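Local atomic coordinates of oxalate--CoA ligase (Arabidopsis thaliana, PDB entry 5IE2), a protein that belongs to the ANL superfamily of AMP-binding enzymes, built from a large N-terminal and a small C-terminal domain, and is modelled here with bound ATP. Residues 424-429 and 476-481; 428-433 and 468-473; 439-444 and 451-456; 455-460 and 487-492. One frame throughout, in Å; residues are numbered along the deposited sequence.

Contact 1 (424-429 and 476-481); sequences IEVDAV and KNLAAF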
loop_
_atom_site.group_PDB
_atom_site.type_symbol
_atom_site.label_atom_id
_atom_site.label_comp_id
_atom_site.label_asym_id
_atom_site.label_seq_id
_atom_site.Cartn_x
_atom_site.Cartn_y
_atom_site.Cartn_z
ATOM N N ILE A 424 8.553 6.011 -16.332
ATOM C CA ILE A 424 8.739 4.607 -15.886
ATOM C C ILE A 424 9.848 3.902 -16.687
ATOM O O ILE A 424 10.777 3.263 -16.130
ATOM C CB ILE A 424 7.396 3.806 -16.058
ATOM C CG1 ILE A 424 6.407 4.253 -14.991
ATOM C CG2 ILE A 424 7.615 2.262 -15.978
ATOM C CD1 ILE A 424 5.090 3.472 -15.052
ATOM N N GLU A 425 9.732 4.021 -18.009
ATOM C CA GLU A 425 10.671 3.354 -18.923
ATOM C C GLU A 425 12.109 3.859 -18.687
ATOM O O GLU A 425 13.124 3.083 -18.614
ATOM C CB GLU A 425 10.273 3.587 -20.393
ATOM C CG GLU A 425 11.193 2.874 -21.376
ATOM C CD GLU A 425 10.904 3.144 -22.874
ATOM O OE1 GLU A 425 10.089 4.030 -23.215
ATOM O OE2 GLU A 425 11.545 2.462 -23.712
ATOM N N VAL A 426 12.212 5.184 -18.602
ATOM C CA VAL A 426 13.548 5.784 -18.440
ATOM C C VAL A 426 14.136 5.431 -17.059
ATOM O O VAL A 426 15.325 5.081 -16.983
ATOM C CB VAL A 426 13.511 7.315 -18.653
ATOM C CG1 VAL A 426 14.879 7.944 -18.410
ATOM C CG2 VAL A 426 13.057 7.647 -20.044
ATOM N N ASP A 427 13.316 5.458 -15.989
ATOM C CA ASP A 427 13.782 5.045 -14.645
ATOM C C ASP A 427 14.402 3.658 -14.664
ATOM O O ASP A 427 15.429 3.372 -13.986
ATOM C CB ASP A 427 12.640 4.953 -13.603
ATOM C CG ASP A 427 12.062 6.292 -13.182
ATOM O OD1 ASP A 427 12.594 7.337 -13.572
ATOM O OD2 ASP A 427 11.051 6.291 -12.412
ATOM N N ALA A 428 13.690 2.769 -15.361
ATOM C CA ALA A 428 14.146 1.386 -15.432
ATOM C C ALA A 428 15.538 1.350 -16.081
ATOM O O ALA A 428 16.400 0.573 -15.678
ATOM C CB ALA A 428 13.158 0.523 -16.221
ATOM N N VAL A 429 15.747 2.181 -17.088
ATOM C CA VAL A 429 17.109 2.194 -17.680
ATOM C C VAL A 429 18.148 2.764 -16.702
ATOM O O VAL A 429 19.258 2.229 -16.574
ATOM C CB VAL A 429 17.131 2.980 -19.030
ATOM C CG1 VAL A 429 18.580 3.377 -19.442
ATOM C CG2 VAL A 429 16.417 2.166 -20.172
ATOM N N LYS A 476 22.807 4.768 -25.127
ATOM C CA LYS A 476 22.990 3.424 -25.676
ATOM C C LYS A 476 21.770 2.494 -25.482
ATOM O O LYS A 476 21.695 1.430 -26.075
ATOM C CB LYS A 476 24.280 2.823 -25.104
ATOM C CG LYS A 476 25.477 3.248 -25.992
ATOM C CD LYS A 476 26.868 3.027 -25.365
ATOM C CE LYS A 476 27.999 3.367 -26.376
ATOM N NZ LYS A 476 27.842 2.709 -27.721
ATOM N N ASN A 477 20.777 2.941 -24.729
ATOM C CA ASN A 477 19.696 2.084 -24.282
ATOM C C ASN A 477 18.331 2.680 -24.522
ATOM O O ASN A 477 17.336 2.067 -24.149
ATOM C CB ASN A 477 19.851 1.778 -22.793
ATOM C CG ASN A 477 21.035 0.859 -22.523
ATOM O OD1 ASN A 477 20.953 -0.340 -22.794
ATOM N ND2 ASN A 477 22.153 1.419 -22.060
ATOM N N LEU A 478 18.264 3.855 -25.144
ATOM C CA LEU A 478 16.957 4.534 -25.372
ATOM C C LEU A 478 17.019 5.264 -26.706
ATOM O O LEU A 478 18.089 5.707 -27.077
ATOM C CB LEU A 478 16.660 5.538 -24.238
ATOM C CG LEU A 478 16.375 4.996 -22.854
ATOM C CD1 LEU A 478 16.512 6.063 -21.830
ATOM C CD2 LEU A 478 14.914 4.499 -22.851
ATOM N N ALA A 479 15.896 5.385 -27.430
ATOM C CA ALA A 479 15.806 6.291 -28.582
ATOM C C ALA A 479 16.254 7.685 -28.127
ATOM O O ALA A 479 15.913 8.082 -27.013
ATOM C CB ALA A 479 14.347 6.337 -29.126
ATOM N N ALA A 480 16.918 8.446 -29.001
ATOM C CA ALA A 480 17.594 9.681 -28.566
ATOM C C ALA A 480 16.602 10.649 -27.905
ATOM O O ALA A 480 16.948 11.281 -26.915
ATOM C CB ALA A 480 18.313 10.338 -29.721
ATOM N N PHE A 481 15.363 10.724 -28.395
ATOM C CA PHE A 481 14.433 11.732 -27.863
ATOM C C PHE A 481 14.057 11.472 -26.403
ATOM O O PHE A 481 13.604 12.390 -25.710
ATOM C CB PHE A 481 13.162 11.852 -28.726
ATOM C CG PHE A 481 12.127 10.789 -28.483
ATOM C CD1 PHE A 481 11.097 10.991 -27.569
ATOM C CD2 PHE A 481 12.152 9.606 -29.211
ATOM C CE1 PHE A 481 10.102 10.003 -27.340
ATOM C CE2 PHE A 481 11.153 8.620 -29.011
ATOM C CZ PHE A 481 10.121 8.823 -28.067
#

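Contact 2 (428-433 and 468-473); sequences AVLLTH and EDIKAF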
loop_
_atom_site.group_PDB
_atom_site.type_symbol
_atom_site.label_atom_id
_atom_site.label_comp_id
_atom_site.label_asym_id
_atom_site.label_seq_id
_atom_site.Cartn_x
_atom_site.Cartn_y
_atom_site.Cartn_z
ATOM N N ALA A 428 13.690 2.769 -15.361
ATOM C CA ALA A 428 14.146 1.386 -15.432
ATOM C C ALA A 428 15.538 1.350 -16.081
ATOM O O ALA A 428 16.400 0.573 -15.678
ATOM C CB ALA A 428 13.158 0.523 -16.221
ATOM N N VAL A 429 15.747 2.181 -17.088
ATOM C CA VAL A 429 17.109 2.194 -17.680
ATOM C C VAL A 429 18.148 2.764 -16.702
ATOM O O VAL A 429 19.258 2.229 -16.574
ATOM C CB VAL A 429 17.131 2.980 -19.030
ATOM C CG1 VAL A 429 18.580 3.377 -19.442
ATOM C CG2 VAL A 429 16.417 2.166 -20.172
ATOM N N LEU A 430 17.818 3.843 -16.013
ATOM C CA LEU A 430 18.798 4.466 -15.091
ATOM C C LEU A 430 19.275 3.484 -14.057
ATOM O O LEU A 430 20.464 3.437 -13.714
ATOM C CB LEU A 430 18.177 5.646 -14.374
ATOM C CG LEU A 430 17.863 6.783 -15.336
ATOM C CD1 LEU A 430 17.051 7.883 -14.605
ATOM C CD2 LEU A 430 19.195 7.291 -15.906
ATOM N N LEU A 431 18.339 2.700 -13.524
ATOM C CA LEU A 431 18.730 1.738 -12.489
ATOM C C LEU A 431 19.662 0.606 -12.976
ATOM O O LEU A 431 20.202 -0.142 -12.144
ATOM C CB LEU A 431 17.467 1.092 -11.875
ATOM C CG LEU A 431 16.634 2.055 -11.032
ATOM C CD1 LEU A 431 15.418 1.336 -10.390
ATOM C CD2 LEU A 431 17.468 2.716 -9.934
ATOM N N THR A 432 19.801 0.432 -14.292
ATOM C CA THR A 432 20.724 -0.601 -14.794
ATOM C C THR A 432 22.155 -0.079 -14.919
ATOM O O THR A 432 23.061 -0.860 -15.206
ATOM C CB THR A 432 20.316 -1.193 -16.162
ATOM O OG1 THR A 432 20.471 -0.226 -17.200
ATOM C CG2 THR A 432 18.862 -1.652 -16.158
ATOM N N HIS A 433 22.361 1.220 -14.736
ATOM C CA HIS A 433 23.737 1.724 -14.798
ATOM C C HIS A 433 24.493 1.180 -13.595
ATOM O O HIS A 433 23.991 1.243 -12.486
ATOM C CB HIS A 433 23.787 3.239 -14.801
ATOM C CG HIS A 433 25.170 3.784 -14.971
ATOM N ND1 HIS A 433 26.127 3.712 -13.982
ATOM C CD2 HIS A 433 25.767 4.380 -16.030
ATOM C CE1 HIS A 433 27.253 4.249 -14.419
ATOM N NE2 HIS A 433 27.058 4.676 -15.654
ATOM N N GLU A 468 27.509 13.285 -17.818
ATOM C CA GLU A 468 27.856 12.817 -19.142
ATOM C C GLU A 468 27.923 11.303 -19.236
ATOM O O GLU A 468 27.490 10.760 -20.241
ATOM C CB GLU A 468 29.186 13.428 -19.592
ATOM C CG GLU A 468 29.018 14.897 -19.940
ATOM C CD GLU A 468 27.931 15.130 -20.994
ATOM O OE1 GLU A 468 27.902 14.395 -22.024
ATOM O OE2 GLU A 468 27.077 16.033 -20.761
ATOM N N ASP A 469 28.397 10.634 -18.183
ATOM C CA ASP A 469 28.375 9.183 -18.111
ATOM C C ASP A 469 26.926 8.683 -18.209
ATOM O O ASP A 469 26.632 7.785 -18.993
ATOM C CB ASP A 469 28.965 8.651 -16.801
ATOM C CG ASP A 469 30.466 8.859 -16.692
ATOM O OD1 ASP A 469 31.184 8.729 -17.714
ATOM O OD2 ASP A 469 30.930 9.114 -15.551
ATOM N N ILE A 470 26.051 9.285 -17.412
ATOM C CA ILE A 470 24.634 8.850 -17.357
ATOM C C ILE A 470 23.972 9.049 -18.698
ATOM O O ILE A 470 23.276 8.172 -19.213
ATOM C CB ILE A 470 23.836 9.620 -16.300
ATOM C CG1 ILE A 470 24.367 9.312 -14.899
ATOM C CG2 ILE A 470 22.335 9.227 -16.369
ATOM C CD1 ILE A 470 24.295 7.827 -14.519
ATOM N N LYS A 471 24.192 10.217 -19.274
ATOM C CA LYS A 471 23.609 10.505 -20.553
ATOM C C LYS A 471 24.128 9.543 -21.620
ATOM O O LYS A 471 23.342 9.044 -22.406
ATOM C CB LYS A 471 23.862 11.965 -20.947
ATOM C CG LYS A 471 22.982 12.943 -20.150
ATOM C CD LYS A 471 23.211 14.400 -20.586
ATOM C CE LYS A 471 22.478 14.724 -21.866
ATOM N NZ LYS A 471 22.543 16.187 -22.225
ATOM N N ALA A 472 25.435 9.285 -21.662
ATOM C CA ALA A 472 25.988 8.374 -22.663
ATOM C C ALA A 472 25.389 6.957 -22.550
ATOM O O ALA A 472 25.021 6.286 -23.572
ATOM C CB ALA A 472 27.536 8.319 -22.525
ATOM N N PHE A 473 25.284 6.518 -21.299
ATOM C CA PHE A 473 24.712 5.218 -21.011
ATOM C C PHE A 473 23.243 5.169 -21.496
ATOM O O PHE A 473 22.811 4.218 -22.151
ATOM C CB PHE A 473 24.819 4.932 -19.517
ATOM C CG PHE A 473 24.238 3.605 -19.113
ATOM C CD1 PHE A 473 25.005 2.438 -19.179
ATOM C CD2 PHE A 473 22.915 3.521 -18.679
ATOM C CE1 PHE A 473 24.451 1.204 -18.776
ATOM C CE2 PHE A 473 22.367 2.325 -18.328
ATOM C CZ PHE A 473 23.127 1.158 -18.358
#

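Contact 3 (439-444 and 451-456); sequences GVAFGV and EEINCA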
loop_
_atom_site.group_PDB
_atom_site.type_symbol
_atom_site.label_atom_id
_atom_site.label_comp_id
_atom_site.label_asym_id
_atom_site.label_seq_id
_atom_site.Cartn_x
_atom_site.Cartn_y
_atom_site.Cartn_z
ATOM N N GLY A 439 17.348 6.173 -8.902
ATOM C CA GLY A 439 17.178 7.135 -10.005
ATOM C C GLY A 439 15.727 7.495 -10.276
ATOM O O GLY A 439 14.847 6.642 -10.082
ATOM N N VAL A 440 15.457 8.720 -10.741
ATOM C CA VAL A 440 14.074 9.121 -10.998
ATOM C C VAL A 440 14.052 10.101 -12.164
ATOM O O VAL A 440 14.840 11.058 -12.204
ATOM C CB VAL A 440 13.373 9.779 -9.750
ATOM C CG1 VAL A 440 14.168 10.992 -9.280
ATOM C CG2 VAL A 440 11.924 10.193 -10.072
ATOM N N ALA A 441 13.192 9.844 -13.145
ATOM C CA ALA A 441 13.045 10.755 -14.282
ATOM C C ALA A 441 11.819 11.617 -14.099
ATOM O O ALA A 441 10.881 11.190 -13.431
ATOM C CB ALA A 441 12.944 9.976 -15.623
ATOM N N PHE A 442 11.791 12.789 -14.743
ATOM C CA PHE A 442 10.693 13.733 -14.538
ATOM C C PHE A 442 10.647 14.778 -15.641
ATOM O O PHE A 442 11.665 15.078 -16.287
ATOM C CB PHE A 442 10.802 14.411 -13.148
ATOM C CG PHE A 442 12.117 15.129 -12.898
ATOM C CD1 PHE A 442 12.267 16.455 -13.268
ATOM C CD2 PHE A 442 13.170 14.495 -12.257
ATOM C CE1 PHE A 442 13.462 17.134 -13.034
ATOM C CE2 PHE A 442 14.366 15.169 -12.013
ATOM C CZ PHE A 442 14.510 16.489 -12.417
ATOM N N GLY A 443 9.451 15.324 -15.881
ATOM C CA GLY A 443 9.255 16.304 -16.935
ATOM C C GLY A 443 9.569 17.708 -16.427
ATOM O O GLY A 443 9.437 17.995 -15.248
ATOM N N VAL A 444 10.005 18.578 -17.325
ATOM C CA VAL A 444 10.298 19.957 -16.966
ATOM C C VAL A 444 9.824 20.845 -18.117
ATOM O O VAL A 444 9.693 20.380 -19.246
ATOM C CB VAL A 444 11.815 20.195 -16.683
ATOM C CG1 VAL A 444 12.310 19.233 -15.633
ATOM C CG2 VAL A 444 12.657 20.080 -17.956
ATOM N N GLU A 451 7.694 20.378 -23.204
ATOM C CA GLU A 451 8.232 19.676 -22.046
ATOM C C GLU A 451 9.505 18.934 -22.455
ATOM O O GLU A 451 9.673 18.565 -23.614
ATOM C CB GLU A 451 7.180 18.732 -21.461
ATOM C CG GLU A 451 5.965 19.467 -20.930
ATOM C CD GLU A 451 4.791 18.553 -20.597
ATOM O OE1 GLU A 451 3.675 19.092 -20.379
ATOM O OE2 GLU A 451 4.966 17.313 -20.541
ATOM N N GLU A 452 10.402 18.751 -21.499
ATOM C CA GLU A 452 11.632 18.021 -21.725
ATOM C C GLU A 452 11.776 17.023 -20.587
ATOM O O GLU A 452 11.178 17.177 -19.536
ATOM C CB GLU A 452 12.819 19.000 -21.805
ATOM C CG GLU A 452 14.193 18.414 -22.155
ATOM C CD GLU A 452 14.167 17.541 -23.408
ATOM O OE1 GLU A 452 13.983 16.308 -23.250
ATOM O OE2 GLU A 452 14.318 18.067 -24.536
ATOM N N ILE A 453 12.558 15.984 -20.800
ATOM C CA ILE A 453 12.841 15.051 -19.731
ATOM C C ILE A 453 14.194 15.373 -19.070
ATOM O O ILE A 453 15.184 15.629 -19.765
ATOM C CB ILE A 453 12.848 13.594 -20.242
ATOM C CG1 ILE A 453 13.297 12.646 -19.134
ATOM C CG2 ILE A 453 13.722 13.469 -21.527
ATOM C CD1 ILE A 453 12.978 11.194 -19.446
ATOM N N ASN A 454 14.179 15.360 -17.735
ATOM C CA ASN A 454 15.364 15.410 -16.887
ATOM C C ASN A 454 15.352 14.215 -15.939
ATOM O O ASN A 454 14.369 13.486 -15.869
ATOM C CB ASN A 454 15.403 16.700 -16.076
ATOM C CG ASN A 454 15.825 17.913 -16.880
ATOM O OD1 ASN A 454 15.917 17.895 -18.108
ATOM N ND2 ASN A 454 16.089 18.983 -16.171
ATOM N N CYS A 455 16.424 14.010 -15.187
ATOM C CA CYS A 455 16.403 12.976 -14.178
ATOM C C CYS A 455 17.342 13.339 -13.007
ATOM O O CYS A 455 18.138 14.257 -13.134
ATOM C CB CYS A 455 16.806 11.635 -14.786
ATOM S SG CYS A 455 18.576 11.478 -15.179
ATOM N N ALA A 456 17.223 12.618 -11.896
ATOM C CA ALA A 456 18.155 12.713 -10.767
ATOM C C ALA A 456 18.603 11.323 -10.374
ATOM O O ALA A 456 17.788 10.360 -10.380
ATOM C CB ALA A 456 17.488 13.428 -9.584
#

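Contact 4 (455-460 and 487-492); sequences CAVIPR and VFITDN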
loop_
_atom_site.group_PDB
_atom_site.type_symbol
_atom_site.label_atom_id
_atom_site.label_comp_id
_atom_site.label_asym_id
_atom_site.label_seq_id
_atom_site.Cartn_x
_atom_site.Cartn_y
_atom_site.Cartn_z
ATOM N N CYS A 455 16.424 14.010 -15.187
ATOM C CA CYS A 455 16.403 12.976 -14.178
ATOM C C CYS A 455 17.342 13.339 -13.007
ATOM O O CYS A 455 18.138 14.257 -13.134
ATOM C CB CYS A 455 16.806 11.635 -14.786
ATOM S SG CYS A 455 18.576 11.478 -15.179
ATOM N N ALA A 456 17.223 12.618 -11.896
ATOM C CA ALA A 456 18.155 12.713 -10.767
ATOM C C ALA A 456 18.603 11.323 -10.374
ATOM O O ALA A 456 17.788 10.360 -10.380
ATOM C CB ALA A 456 17.488 13.428 -9.584
ATOM N N VAL A 457 19.881 11.181 -10.053
ATOM C CA VAL A 457 20.382 9.894 -9.621
ATOM C C VAL A 457 21.177 10.033 -8.318
ATOM O O VAL A 457 21.804 11.070 -8.050
ATOM C CB VAL A 457 21.301 9.212 -10.696
ATOM C CG1 VAL A 457 20.563 8.980 -11.978
ATOM C CG2 VAL A 457 22.477 10.058 -10.979
ATOM N N ILE A 458 21.118 8.975 -7.523
ATOM C CA ILE A 458 22.003 8.742 -6.399
ATOM C C ILE A 458 23.031 7.698 -6.773
ATOM O O ILE A 458 22.667 6.532 -7.097
ATOM C CB ILE A 458 21.212 8.252 -5.169
ATOM C CG1 ILE A 458 20.179 9.288 -4.761
ATOM C CG2 ILE A 458 22.156 7.920 -4.020
ATOM C CD1 ILE A 458 19.285 8.801 -3.634
ATOM N N PRO A 459 24.322 8.097 -6.752
ATOM C CA PRO A 459 25.407 7.167 -7.057
ATOM C C PRO A 459 25.610 6.183 -5.912
ATOM O O PRO A 459 25.200 6.447 -4.772
ATOM C CB PRO A 459 26.629 8.089 -7.293
ATOM C CG PRO A 459 26.280 9.384 -6.668
ATOM C CD PRO A 459 24.786 9.490 -6.577
ATOM N N ARG A 460 26.157 5.022 -6.240
ATOM C CA ARG A 460 26.518 4.042 -5.232
ATOM C C ARG A 460 27.676 4.594 -4.429
ATOM O O ARG A 460 28.537 5.289 -4.988
ATOM C CB ARG A 460 26.908 2.712 -5.876
ATOM C CG ARG A 460 25.737 1.953 -6.464
ATOM C CD ARG A 460 26.221 0.710 -7.162
ATOM N NE ARG A 460 25.086 0.065 -7.822
ATOM C CZ ARG A 460 24.222 -0.745 -7.215
ATOM N NH1 ARG A 460 24.361 -1.029 -5.917
ATOM N NH2 ARG A 460 23.212 -1.280 -7.910
ATOM N N VAL A 487 21.006 15.686 -15.967
ATOM C CA VAL A 487 21.140 14.680 -14.901
ATOM C C VAL A 487 21.600 15.362 -13.610
ATOM O O VAL A 487 22.715 15.887 -13.565
ATOM C CB VAL A 487 22.174 13.581 -15.277
ATOM C CG1 VAL A 487 22.409 12.569 -14.106
ATOM C CG2 VAL A 487 21.802 12.894 -16.594
ATOM N N PHE A 488 20.754 15.370 -12.585
ATOM C CA PHE A 488 21.107 15.948 -11.294
ATOM C C PHE A 488 21.649 14.880 -10.372
ATOM O O PHE A 488 21.074 13.802 -10.224
ATOM C CB PHE A 488 19.903 16.639 -10.681
ATOM C CG PHE A 488 19.400 17.779 -11.509
ATOM C CD1 PHE A 488 19.984 19.036 -11.411
ATOM C CD2 PHE A 488 18.360 17.594 -12.422
ATOM C CE1 PHE A 488 19.535 20.098 -12.194
ATOM C CE2 PHE A 488 17.904 18.660 -13.218
ATOM C CZ PHE A 488 18.492 19.907 -13.099
ATOM N N ILE A 489 22.794 15.153 -9.775
ATOM C CA ILE A 489 23.411 14.127 -8.969
ATOM C C ILE A 489 23.260 14.505 -7.533
ATOM O O ILE A 489 23.498 15.664 -7.144
ATOM C CB ILE A 489 24.826 13.920 -9.363
ATOM C CG1 ILE A 489 24.790 13.397 -10.796
ATOM C CG2 ILE A 489 25.494 12.955 -8.395
ATOM C CD1 ILE A 489 26.055 13.303 -11.420
ATOM N N THR A 490 22.770 13.551 -6.749
ATOM C CA THR A 490 22.411 13.891 -5.405
ATOM C C THR A 490 22.620 12.744 -4.431
ATOM O O THR A 490 22.874 11.609 -4.826
ATOM C CB THR A 490 20.978 14.396 -5.386
ATOM O OG1 THR A 490 20.634 14.759 -4.045
ATOM C CG2 THR A 490 19.981 13.332 -5.967
ATOM N N ASP A 491 22.538 13.056 -3.148
ATOM C CA ASP A 491 22.800 12.094 -2.079
ATOM C C ASP A 491 21.491 11.554 -1.495
ATOM O O ASP A 491 21.468 10.541 -0.779
ATOM C CB ASP A 491 23.653 12.766 -0.988
ATOM C CG ASP A 491 22.982 14.026 -0.386
ATOM O OD1 ASP A 491 22.346 14.824 -1.119
ATOM O OD2 ASP A 491 23.135 14.246 0.837
ATOM N N ASN A 492 20.398 12.237 -1.823
ATOM C CA ASN A 492 19.101 11.879 -1.292
ATOM C C ASN A 492 17.896 12.314 -2.135
ATOM O O ASN A 492 17.855 13.426 -2.682
ATOM C CB ASN A 492 18.967 12.460 0.112
ATOM C CG ASN A 492 17.848 11.808 0.894
ATOM O OD1 ASN A 492 16.764 12.381 1.036
ATOM N ND2 ASN A 492 18.085 10.584 1.371
#

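Contact 1 (424-429 and 476-481)
In the C-terminal domain of this ANL-superfamily enzyme, helix 423-430 leans against the place where helix 467-477 runs out into a loop, and Leu-478 just beyond that end is the residue it meets most fully. Val-429 and Leu-478 reach toward each other tip to tip. The valine holds CG1 anti to its backbone N (chi1 163°), which turns both methyls to the leucine; CG2 sits 3.9 Å from CD2 of Leu-478, while CG1 of Val-429 lies 4.1 Å from CD1 of Leu-478. Val-426, one turn of helix back, meets the same branch crosswise, its CG2 4.2 Å from Leu-478 CD1 at roughly a right angle. Glu-425 behaves differently. Its extended chain, with CG anti to the backbone N, slides past Leu-478 in the opposite direction, so that its carboxylate oxygen OE2 comes alongside the leucine, 4.0 Å from CD2 of Leu-478, while OE1 forms a salt bridge with Lys-482. The contact illustrates how one branched residue can gather three positions of a helix while polar ends find their bonding partners outside it. Asn-477 follows the same rule, its amide ND2 bonding back to the carbonyl of Phe-473. It is therefore only the base of this side chain that packs, with CB 3.9 Å from CG1 of Val-429.

Contact 2 (428-433 and 468-473)
Asp-469, near the start of helix 467-477, makes little direct contact with segment 428-433. Ile-470 comes next and divides its work between two branches. Its CG2 crosses the end of Leu-430 at about a right angle, 3.7 Å from CD2, and its CD1 rests over one face of the imidazole, 4.2 Å from the centroid of the His-433 ring. One turn later Phe-473, with CG anti to the backbone N (chi1 179°), brings its ring against the type I turn from Leu-430 to His-433. The two aromatics make a T-shaped pair in which the imidazole edge meets the phenyl face, the planes 68° apart, and CD2 of His-433 comes within 3.5 Å of CG of Phe-473. The same phenyl face takes a CH-pi contact from His-433 CA. At the rim, in the ring plane, stands Thr-432 OG1, 3.2 Å from CZ of Phe-473. This hydroxyl donates to the carbonyl of Val-429 along a lone pair, an oxygen that also accepts from Thr-432 N, so two bonds grip it at the Leu-430 to His-433 turn. His-433 ND1 accepts from the backbone N of Asp-435, which holds the imidazole in place and is consistent with a neutral ring. Such interlocking of a helix end with a second helix, both lying on one face of a three-stranded sheet, belongs to the alpha/beta core of the ANL C-terminal domain.

Contact 3 (439-444 and 451-456)
The phenyl ring of Phe-442 leans across to the neighbouring strand, with the backbone carbonyl O of Asn-454 standing over one of its faces, offset toward the rim. Because CG occupies the crowded position between backbone N and carbonyl carbon (chi1 57°), CE1 of the ring comes within 3.6 Å of Asn-454 CB. The asparagine amide is turned 69° from the ring plane, and the methyls of Val-444 lie over the amide and cross it at about a right angle, CG1 of Val-444 4.0 Å from Asn-454 CG. Beyond the ring, helix 503-510 packs on Phe-442 through Val-506 and Ala-507. These groups decorate an antiparallel beta hairpin, strands 436-446 and 450-459, two of the three strands in the sheet of the C-terminal domain. Hydrogen-bonded pairs Val-440 with Ala-456, Phe-442 with Asn-454 and Val-444 with Glu-452 each close a ring of two bonds. The straightest runs from Asn-454 N to Phe-442 O, 2.9 Å long with 174° at the hydrogen, whereas the return bond from Phe-442 N meets its carbonyl from above the plane. Between the Val-440/Ala-456 and Phe-442/Asn-454 pairs lies the non-hydrogen-bonded pair Ala-441 and Cys-455, whose CA atoms approach to 4.0 Å. Small side chains there, with Ala-441 CB also 4.0 Å from Ile-453 CD1, make the face that receives Val-426 and Leu-430 of helix 423-430. Glu-452 bends back at chi2, so that OE1 takes the Ile-453 N-H on its anti lone pair at 2.9 Å, while OE2 is salt-bridged to Arg-416.

Contact 4 (455-460 and 487-492)
Three backbone bonds stitch strand 487-489 to strand 450-459 in a parallel ladder. Phe-488 N gives its proton to Cys-455 O at 2.9 Å, almost perfectly straight at 174° and in the carbonyl plane. Phe-488 O, in turn, accepts from Val-457 N close to its own C=O axis, and Thr-490 N donates to Val-457 O at 3.0 Å. The carbonyls gain weaker CH partners as well: Phe-488 O faces Ala-456 CA at 3.2 Å. Ladder bonding then stops, for Pro-459 brings no N-H; its CD instead sits 3.3 Å from Thr-490 O. Residues on the other edge of the strand are served by the hairpin, where the backbone of Ile-458 pairs with Ser-437 and Gln-438. At the start of the edge strand a side chain takes over, Glu-467 OE1 bonding Val-487 N. Around this polar frame the apolar groups close in. CG2 of Val-457 packs against both Val-487 and Ile-489, touching CG1 of Val-487 at 4.0 Å, and Cys-455 SG rests 3.8 Å from Val-487 CG2. On the opposite face Ala-456 CB lies 4.2 Å from Phe-488 CB, and the Phe-488 ring stacks with Phe-510. The pairing closes a beta-alpha-beta crossover whose connection is helix 467-477. That helix covers the Val-487 face through Ile-470 and Lys-471, helix 503-510 covers the Phe-488 face, and strand 450-459 runs in the middle with strand 436-446 along its far side.

Overall arrangement
All four contacts lie in the C-terminal domain, and together they illustrate how chemistry follows the elements joined. Contacts 3 and 4 share strand 450-459 and build the three-stranded sheet, one antiparallel and buried, the other parallel and opening to solvent at its far end; both depend on regular backbone bonding. Contacts 1 and 2 both use helices 423-430 and 467-477, mainly through side chains and without hydrogen bonds between the segments, contact 1 at the surface by branched aliphatics, contact 2 more buried and with aromatics. Helix and sheet meet where Val-426 of contact 1 packs on Ile-453 of contact 3, and where Ile-470 of contact 2 touches Val-487 of contact 4. Asp-427, bonded to Ala-441 N, adds a polar tie.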